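Local structure of deferrochelatase (Vibrio cholerae, 5DE0) at residues Ala54-Ser59 against Cys102-His107; Ala15-Leu20 against Gly133-Asp138. The protein binds heme b and probably acts as a dye-decolorizing peroxidase, using the bound iron to reduce peroxide at the expense of an oxidisable substrate. All blocks are in the same frame, centred on the assembly; numbering follows the deposited sequence.

Contact 1 (Ala54-Ser59 against Cys102-His107); sequences AELTVS and CHATRH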
ATOM      1  N   ALA B  54       2.971 -17.221   7.484  1.00 22.86           N
ATOM      2  CA  ALA B  54       3.418 -16.058   6.724  1.00 21.87           C
ATOM      3  C   ALA B  54       3.836 -16.442   5.311  1.00 21.01           C
ATOM      4  O   ALA B  54       3.531 -15.730   4.353  1.00 21.97           O
ATOM      5  CB  ALA B  54       4.563 -15.374   7.440  1.00 24.49           C
ATOM      6  N   GLU B  55       4.537 -17.568   5.199  1.00 21.63           N
ATOM      7  CA  GLU B  55       5.039 -18.068   3.922  1.00 21.20           C
ATOM      8  C   GLU B  55       5.824 -16.993   3.176  1.00 21.67           C
ATOM      9  O   GLU B  55       5.716 -16.859   1.957  1.00 19.94           O
ATOM     10  CB  GLU B  55       3.886 -18.592   3.061  1.00 22.30           C
ATOM     11  CG  GLU B  55       3.148 -19.772   3.688  1.00 22.91           C
ATOM     12  CD  GLU B  55       2.058 -20.332   2.796  1.00 25.94           C
ATOM     13  OE1 GLU B  55       1.852 -19.794   1.686  1.00 23.01           O
ATOM     14  OE2 GLU B  55       1.404 -21.315   3.207  1.00 29.80           O
ATOM     15  N   LEU B  56       6.609 -16.225   3.926  1.00 20.45           N
ATOM     16  CA  LEU B  56       7.427 -15.163   3.354  1.00 19.93           C
ATOM     17  C   LEU B  56       8.535 -15.740   2.481  1.00 19.87           C
ATOM     18  O   LEU B  56       9.253 -16.652   2.893  1.00 19.30           O
ATOM     19  CB  LEU B  56       8.025 -14.291   4.460  1.00 20.02           C
ATOM     20  CG  LEU B  56       8.956 -13.165   4.007  1.00 20.18           C
ATOM     21  CD1 LEU B  56       8.193 -12.098   3.232  1.00 18.64           C
ATOM     22  CD2 LEU B  56       9.673 -12.559   5.201  1.00 20.74           C
ATOM     23  N   THR B  57       8.657 -15.211   1.269  1.00 18.75           N
ATOM     24  CA  THR B  57       9.673 -15.663   0.328  1.00 18.97           C
ATOM     25  C   THR B  57      10.479 -14.478  -0.184  1.00 18.09           C
ATOM     26  O   THR B  57      10.081 -13.329  -0.007  1.00 17.87           O
ATOM     27  CB  THR B  57       9.051 -16.403  -0.864  1.00 18.22           C
ATOM     28  OG1 THR B  57       8.188 -15.511  -1.579  1.00 17.43           O
ATOM     29  CG2 THR B  57       8.249 -17.606  -0.392  1.00 19.21           C
ATOM     30  N   VAL B  58      11.611 -14.756  -0.821  1.00 18.35           N
ATOM     31  CA  VAL B  58      12.461 -13.690  -1.337  1.00 18.56           C
ATOM     32  C   VAL B  58      13.283 -14.160  -2.539  1.00 18.20           C
ATOM     33  O   VAL B  58      13.662 -15.328  -2.631  1.00 18.83           O
ATOM     34  CB  VAL B  58      13.410 -13.148  -0.234  1.00 19.30           C
ATOM     35  CG1 VAL B  58      14.414 -14.211   0.189  1.00 19.85           C
ATOM     36  CG2 VAL B  58      14.119 -11.879  -0.694  1.00 18.17           C
ATOM     37  N   SER B  59      13.529 -13.245  -3.473  1.00 18.85           N
ATOM     38  CA  SER B  59      14.434 -13.501  -4.585  1.00 19.70           C
ATOM     39  C   SER B  59      15.205 -12.234  -4.937  1.00 18.96           C
ATOM     40  O   SER B  59      14.610 -11.214  -5.286  1.00 19.54           O
ATOM     41  CB  SER B  59      13.671 -14.010  -5.807  1.00 19.08           C
ATOM     42  OG  SER B  59      14.557 -14.241  -6.886  1.00 19.75           O
ATOM     43  N   CYS B 102       9.701 -10.083  -3.049  1.00 18.14           N
ATOM     44  CA  CYS B 102       9.127 -10.870  -1.964  1.00 17.20           C
ATOM     45  C   CYS B 102       7.624 -11.036  -2.158  1.00 14.15           C
ATOM     46  O   CYS B 102       6.970 -10.158  -2.717  1.00 17.91           O
ATOM     47  CB  CYS B 102       9.397 -10.206  -0.610  1.00 17.83           C
ATOM     48  SG  CYS B 102      11.130  -9.852  -0.248  1.00 19.61           S
ATOM     49  N   HIS B 103       7.079 -12.160  -1.701  1.00 26.00           N
ATOM     50  CA  HIS B 103       5.630 -12.312  -1.616  1.00 18.46           C
ATOM     51  C   HIS B 103       5.263 -13.186  -0.420  1.00 17.39           C
ATOM     52  O   HIS B 103       5.979 -14.130  -0.092  1.00 19.88           O
ATOM     53  CB  HIS B 103       5.048 -12.885  -2.918  1.00 17.51           C
ATOM     54  CG  HIS B 103       5.545 -14.255  -3.268  1.00 22.53           C
ATOM     55  ND1 HIS B 103       5.072 -15.398  -2.660  1.00 16.88           N
ATOM     56  CD2 HIS B 103       6.456 -14.665  -4.182  1.00 17.20           C
ATOM     57  CE1 HIS B 103       5.679 -16.451  -3.176  1.00 20.79           C
ATOM     58  NE2 HIS B 103       6.524 -16.035  -4.100  1.00 20.32           N
ATOM     59  N   ALA B 104       4.153 -12.854   0.232  1.00 19.61           N
ATOM     60  CA  ALA B 104       3.742 -13.545   1.452  1.00 19.26           C
ATOM     61  C   ALA B 104       2.229 -13.501   1.639  1.00 20.18           C
ATOM     62  O   ALA B 104       1.513 -12.884   0.850  1.00 19.92           O
ATOM     63  CB  ALA B 104       4.439 -12.937   2.662  1.00 20.45           C
ATOM     64  N   THR B 105       1.747 -14.153   2.693  1.00 20.57           N
ATOM     65  CA  THR B 105       0.316 -14.197   2.977  1.00 20.64           C
ATOM     66  C   THR B 105      -0.123 -12.984   3.792  1.00 20.49           C
ATOM     67  O   THR B 105      -1.306 -12.831   4.102  1.00 21.00           O
ATOM     68  CB  THR B 105      -0.078 -15.484   3.733  1.00 21.14           C
ATOM     69  OG1 THR B 105       0.610 -15.538   4.988  1.00 21.60           O
ATOM     70  CG2 THR B 105       0.277 -16.715   2.913  1.00 21.88           C
ATOM     71  N   ARG B 106       0.832 -12.126   4.137  1.00 20.38           N
ATOM     72  CA  ARG B 106       0.523 -10.891   4.852  1.00 21.41           C
ATOM     73  C   ARG B 106       1.387  -9.738   4.349  1.00 21.51           C
ATOM     74  O   ARG B 106       2.518  -9.939   3.899  1.00 21.17           O
ATOM     75  CB  ARG B 106       0.694 -11.081   6.365  1.00 20.59           C
ATOM     76  CG  ARG B 106       1.889 -11.929   6.760  1.00 24.09           C
ATOM     77  CD  ARG B 106       1.839 -12.316   8.235  1.00 21.90           C
ATOM     78  NE  ARG B 106       2.099 -11.186   9.122  1.00 22.04           N
ATOM     79  CZ  ARG B 106       2.400 -11.306  10.412  1.00 22.40           C
ATOM     80  NH1 ARG B 106       2.482 -12.508  10.966  1.00 23.32           N
ATOM     81  NH2 ARG B 106       2.625 -10.227  11.150  1.00 22.28           N
ATOM     82  N   HIS B 107       0.842  -8.530   4.430  1.00 21.14           N
ATOM     83  CA  HIS B 107       1.471  -7.350   3.850  1.00 20.07           C
ATOM     84  C   HIS B 107       2.559  -6.750   4.739  1.00 20.39           C
ATOM     85  O   HIS B 107       3.598  -6.315   4.243  1.00 19.55           O
ATOM     86  CB  HIS B 107       0.402  -6.294   3.548  1.00 20.52           C
ATOM     87  CG  HIS B 107       0.956  -4.962   3.146  1.00 21.18           C
ATOM     88  ND1 HIS B 107       1.232  -4.636   1.836  1.00 21.41           N
ATOM     89  CD2 HIS B 107       1.281  -3.872   3.882  1.00 22.43           C
ATOM     90  CE1 HIS B 107       1.705  -3.403   1.782  1.00 21.58           C
ATOM     91  NE2 HIS B 107       1.745  -2.918   3.010  1.00 22.71           N
TER
HETATM   92  O   HOH W   1       3.694 -16.417  -0.203  1.00 24.21           O

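Contact 2 (Ala15-Leu20 against Gly133-Asp138); sequences AGPFAL and GFRYLD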
ATOM      1  N   ALA B  15       2.309 -17.097  -6.364  1.00 21.94           N
ATOM      2  CA  ALA B  15       2.384 -15.801  -5.697  1.00 21.25           C
ATOM      3  C   ALA B  15       1.416 -15.717  -4.520  1.00 22.37           C
ATOM      4  O   ALA B  15       0.285 -16.196  -4.599  1.00 20.38           O
ATOM      5  CB  ALA B  15       2.105 -14.683  -6.688  1.00 20.01           C
ATOM      6  N   GLY B  16       1.873 -15.117  -3.425  1.00 19.55           N
ATOM      7  CA  GLY B  16       1.028 -14.905  -2.266  1.00 23.12           C
ATOM      8  C   GLY B  16       0.091 -13.734  -2.482  1.00 20.38           C
ATOM      9  O   GLY B  16       0.223 -13.011  -3.467  1.00 20.60           O
ATOM     10  N   PRO B  17      -0.866 -13.540  -1.562  1.00 20.37           N
ATOM     11  CA  PRO B  17      -1.856 -12.456  -1.614  1.00 21.57           C
ATOM     12  C   PRO B  17      -1.228 -11.061  -1.657  1.00 20.43           C
ATOM     13  O   PRO B  17      -1.876 -10.108  -2.096  1.00 20.79           O
ATOM     14  CB  PRO B  17      -2.651 -12.646  -0.317  1.00 20.93           C
ATOM     15  CG  PRO B  17      -2.477 -14.075   0.025  1.00 21.80           C
ATOM     16  CD  PRO B  17      -1.091 -14.433  -0.413  1.00 20.94           C
ATOM     17  N   PHE B  18       0.016 -10.948  -1.201  1.00 19.85           N
ATOM     18  CA  PHE B  18       0.722  -9.671  -1.185  1.00 19.74           C
ATOM     19  C   PHE B  18       2.155  -9.855  -1.659  1.00 18.45           C
ATOM     20  O   PHE B  18       2.760 -10.899  -1.422  1.00 17.94           O
ATOM     21  CB  PHE B  18       0.716  -9.063   0.218  1.00 20.47           C
ATOM     22  CG  PHE B  18      -0.649  -8.963   0.826  1.00 19.72           C
ATOM     23  CD1 PHE B  18      -1.432  -7.843   0.614  1.00 21.25           C
ATOM     24  CD2 PHE B  18      -1.152  -9.993   1.608  1.00 19.65           C
ATOM     25  CE1 PHE B  18      -2.697  -7.747   1.175  1.00 21.39           C
ATOM     26  CE2 PHE B  18      -2.414  -9.905   2.170  1.00 19.85           C
ATOM     27  CZ  PHE B  18      -3.186  -8.779   1.954  1.00 20.44           C
ATOM     28  N   ALA B  19       2.703  -8.839  -2.318  1.00 18.36           N
ATOM     29  CA  ALA B  19       4.066  -8.931  -2.825  1.00 18.56           C
ATOM     30  C   ALA B  19       4.808  -7.600  -2.755  1.00 18.68           C
ATOM     31  O   ALA B  19       4.203  -6.528  -2.796  1.00 19.44           O
ATOM     32  CB  ALA B  19       4.062  -9.449  -4.251  1.00 18.39           C
ATOM     33  N   LEU B  20       6.129  -7.685  -2.644  1.00 17.42           N
ATOM     34  CA  LEU B  20       6.986  -6.508  -2.666  1.00 17.05           C
ATOM     35  C   LEU B  20       7.944  -6.565  -3.848  1.00 27.96           C
ATOM     36  O   LEU B  20       8.645  -7.557  -4.044  1.00 12.67           O
ATOM     37  CB  LEU B  20       7.776  -6.388  -1.362  1.00 17.98           C
ATOM     38  CG  LEU B  20       8.906  -5.356  -1.368  1.00 18.17           C
ATOM     39  CD1 LEU B  20       8.350  -3.955  -1.564  1.00 18.97           C
ATOM     40  CD2 LEU B  20       9.724  -5.444  -0.089  1.00 19.11           C
ATOM     41  N   GLY B 133       2.448  -4.911  -4.180  1.00 19.61           N
ATOM     42  CA  GLY B 133       1.368  -5.521  -4.930  1.00 19.95           C
ATOM     43  C   GLY B 133       0.406  -6.276  -4.034  1.00 18.79           C
ATOM     44  O   GLY B 133       0.765  -6.694  -2.931  1.00 21.51           O
ATOM     45  N   PHE B 134      -0.826  -6.441  -4.503  1.00 25.32           N
ATOM     46  CA  PHE B 134      -1.830  -7.179  -3.750  1.00 19.94           C
ATOM     47  C   PHE B 134      -2.774  -7.923  -4.684  1.00 23.31           C
ATOM     48  O   PHE B 134      -3.159  -7.406  -5.732  1.00 21.45           O
ATOM     49  CB  PHE B 134      -2.623  -6.243  -2.830  1.00 20.76           C
ATOM     50  CG  PHE B 134      -3.233  -5.058  -3.533  1.00 21.45           C
ATOM     51  CD1 PHE B 134      -4.497  -5.140  -4.095  1.00 22.24           C
ATOM     52  CD2 PHE B 134      -2.549  -3.855  -3.613  1.00 21.55           C
ATOM     53  CE1 PHE B 134      -5.061  -4.049  -4.736  1.00 21.86           C
ATOM     54  CE2 PHE B 134      -3.107  -2.761  -4.251  1.00 21.68           C
ATOM     55  CZ  PHE B 134      -4.364  -2.858  -4.811  1.00 21.87           C
ATOM     56  N   ARG B 135      -3.130  -9.144  -4.303  1.00 22.35           N
ATOM     57  CA  ARG B 135      -4.125  -9.909  -5.040  1.00 22.21           C
ATOM     58  C   ARG B 135      -5.440  -9.140  -5.035  1.00 22.73           C
ATOM     59  O   ARG B 135      -5.895  -8.678  -3.986  1.00 22.12           O
ATOM     60  CB  ARG B 135      -4.306 -11.300  -4.431  1.00 22.46           C
ATOM     61  CG  ARG B 135      -5.233 -12.211  -5.214  1.00 23.45           C
ATOM     62  CD  ARG B 135      -5.335 -13.572  -4.549  1.00 23.29           C
ATOM     63  NE  ARG B 135      -4.040 -14.247  -4.491  1.00 22.55           N
ATOM     64  CZ  ARG B 135      -3.781 -15.299  -3.722  1.00 24.60           C
ATOM     65  NH1 ARG B 135      -4.724 -15.797  -2.935  1.00 23.88           N
ATOM     66  NH2 ARG B 135      -2.574 -15.851  -3.736  1.00 26.85           N
ATOM     67  N   TYR B 136      -6.034  -8.986  -6.212  1.00 22.47           N
ATOM     68  CA  TYR B 136      -7.231  -8.168  -6.365  1.00 24.13           C
ATOM     69  C   TYR B 136      -8.435  -9.029  -6.730  1.00 24.14           C
ATOM     70  O   TYR B 136      -8.516  -9.559  -7.841  1.00 24.05           O
ATOM     71  CB  TYR B 136      -6.992  -7.089  -7.424  1.00 23.84           C
ATOM     72  CG  TYR B 136      -8.120  -6.096  -7.588  1.00 24.98           C
ATOM     73  CD1 TYR B 136      -8.360  -5.125  -6.625  1.00 24.25           C
ATOM     74  CD2 TYR B 136      -8.931  -6.115  -8.717  1.00 25.21           C
ATOM     75  CE1 TYR B 136      -9.384  -4.207  -6.773  1.00 25.34           C
ATOM     76  CE2 TYR B 136      -9.956  -5.201  -8.875  1.00 26.70           C
ATOM     77  CZ  TYR B 136     -10.179  -4.249  -7.901  1.00 27.01           C
ATOM     78  OH  TYR B 136     -11.197  -3.337  -8.051  1.00 29.21           O
ATOM     79  N   LEU B 137      -9.363  -9.156  -5.784  1.00 24.97           N
ATOM     80  CA  LEU B 137     -10.526 -10.033  -5.920  1.00 25.01           C
ATOM     81  C   LEU B 137     -10.078 -11.466  -6.192  1.00 25.92           C
ATOM     82  O   LEU B 137      -9.121 -11.944  -5.584  1.00 24.55           O
ATOM     83  CB  LEU B 137     -11.461  -9.535  -7.027  1.00 25.71           C
ATOM     84  CG  LEU B 137     -11.948  -8.094  -6.855  1.00 25.70           C
ATOM     85  CD1 LEU B 137     -12.912  -7.708  -7.967  1.00 26.38           C
ATOM     86  CD2 LEU B 137     -12.591  -7.907  -5.489  1.00 25.07           C
ATOM     87  N   ASP B 138     -10.765 -12.153  -7.099  1.00 26.06           N
ATOM     88  CA  ASP B 138     -10.382 -13.515  -7.449  1.00 26.93           C
ATOM     89  C   ASP B 138      -9.266 -13.513  -8.489  1.00 26.83           C
ATOM     90  O   ASP B 138      -9.486 -13.851  -9.653  1.00 27.34           O
ATOM     91  CB  ASP B 138     -11.588 -14.313  -7.960  1.00 28.54           C
ATOM     92  CG  ASP B 138     -12.419 -13.545  -8.971  1.00 30.06           C
ATOM     93  OD1 ASP B 138     -12.692 -12.350  -8.736  1.00 29.57           O
ATOM     94  OD2 ASP B 138     -12.802 -14.143 -10.001  1.00 31.49           O
TER
HETATM   95  O   HOH W   2      -1.568 -13.773  -5.632  1.00 24.21           O
HETATM   96  O   HOH W   3      -4.655  -9.471  -1.384  1.00 24.21           O

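Contact 1 (Ala54-Ser59 against Cys102-His107)
Strands 57-59 and 102-104 run antiparallel, their axes 5.0 Å apart at closest approach and 166° between their directions, and the chains stay paired beyond Ala104, where Thr105 N donates a nearly straight hydrogen bond to Ala54 O (2.9 Å, 173°). Just after Ala54 the chain turns through Glu55, whose backbone is in the left-handed helical region.

The polar face is carried by Thr57 and His103. Thr57 OG1 lies between its own backbone N and carbonyl carbon (chi1 62°) and is thereby brought over the imidazole, 3.0 Å above the plane of the His103 ring and over its centre. From there Thr57 OG1 donates to a lone pair of His103 O at 3.0 Å. Thr57 N gives the same oxygen a longer, bent bond, so one threonine grips one carbonyl twice. Water 1, in the ring plane at the imidazole edge, lies 3.0 Å from His103 ND1 and donates to Glu55 O, while His103 NE2 bonds to Ala10 O.

Val58 and Cys102 lie on the opposite face from Thr57 and His103, with Val58 CG2 on Cys102 SG at 3.6 Å; nearby, Leu56 CD1 meets Ala104 CB at 3.9 Å. Small Ala104 lets the leucine come close to the strand, and helices 40-50 and 108-117 pack against this side.

With the threonine on a face and polar partners at both ring nitrogens, the rotation of the buried imidazole is well defined; the carbonyl partner at NE2 is consistent with a proton there.

Contact 2 (Ala15-Leu20 against Gly133-Asp138)
In the four-stranded antiparallel sheet of the N-terminal half, the end of strand 125-134 pairs with the start of strand 18-26; strand 125-134 is the outermost of the four, though Phe134 is backbone-bonded onward to Pro237 of strand 232-239. Ala19 and Gly133 form a hydrogen-bonded pair: Ala19 N donates to Gly133 O at 3.0 Å and Gly133 N to Ala19 O at 2.8 Å. Phe18 and Phe134 are a non-hydrogen-bonded pair, in which Phe18 CD1 touches Phe134 CB at 4.0 Å.

Arg135 N gives a short, straight bond to Pro17 O (2.7 Å, 174°). Proline suits this place, offering only its carbonyl. The Arg135 chain leaves with CG anti to the backbone N (chi1 -175°) and bends at chi3, which lays one guanidinium face over Pro17 CA. Its edge reaches the turn before the strand: Arg135 NH2 makes a weak bond to Ala15 O at 3.0 Å, and Arg135 NE donates to water 2, which donates to Gly16 O.

At this end of the sheet Phe18 meets Phe18 of the second subunit. The strand order 57-62, 98-104, 18-26, 125-134 is that of the ferredoxin-like fold, in which the first and last strands are neighbours.

How the contacts relate
Contacts 1 and 2 are successive pairings across one sheet, their centres 10 Å apart, with strands 98-104 and 18-26 adjacent between them. Probable hydrogen bonds sew the two together: Ala104 N to Phe18 O at 2.9 Å, and Leu20 N to Cys102 O at 2.6 Å. In sequence, contact 1 is nested inside the long excursion that contact 2 closes. His234 on strand 232-239 adjoins both, meeting the His103 ring and the Ala15 side chain. The heme, bound by residues between 141 and 277, lies about 12 Å from the side chain of Ala15. Both contacts also reach the dimer interface, where His107 meets Phe134 of the second subunit edge-to-face.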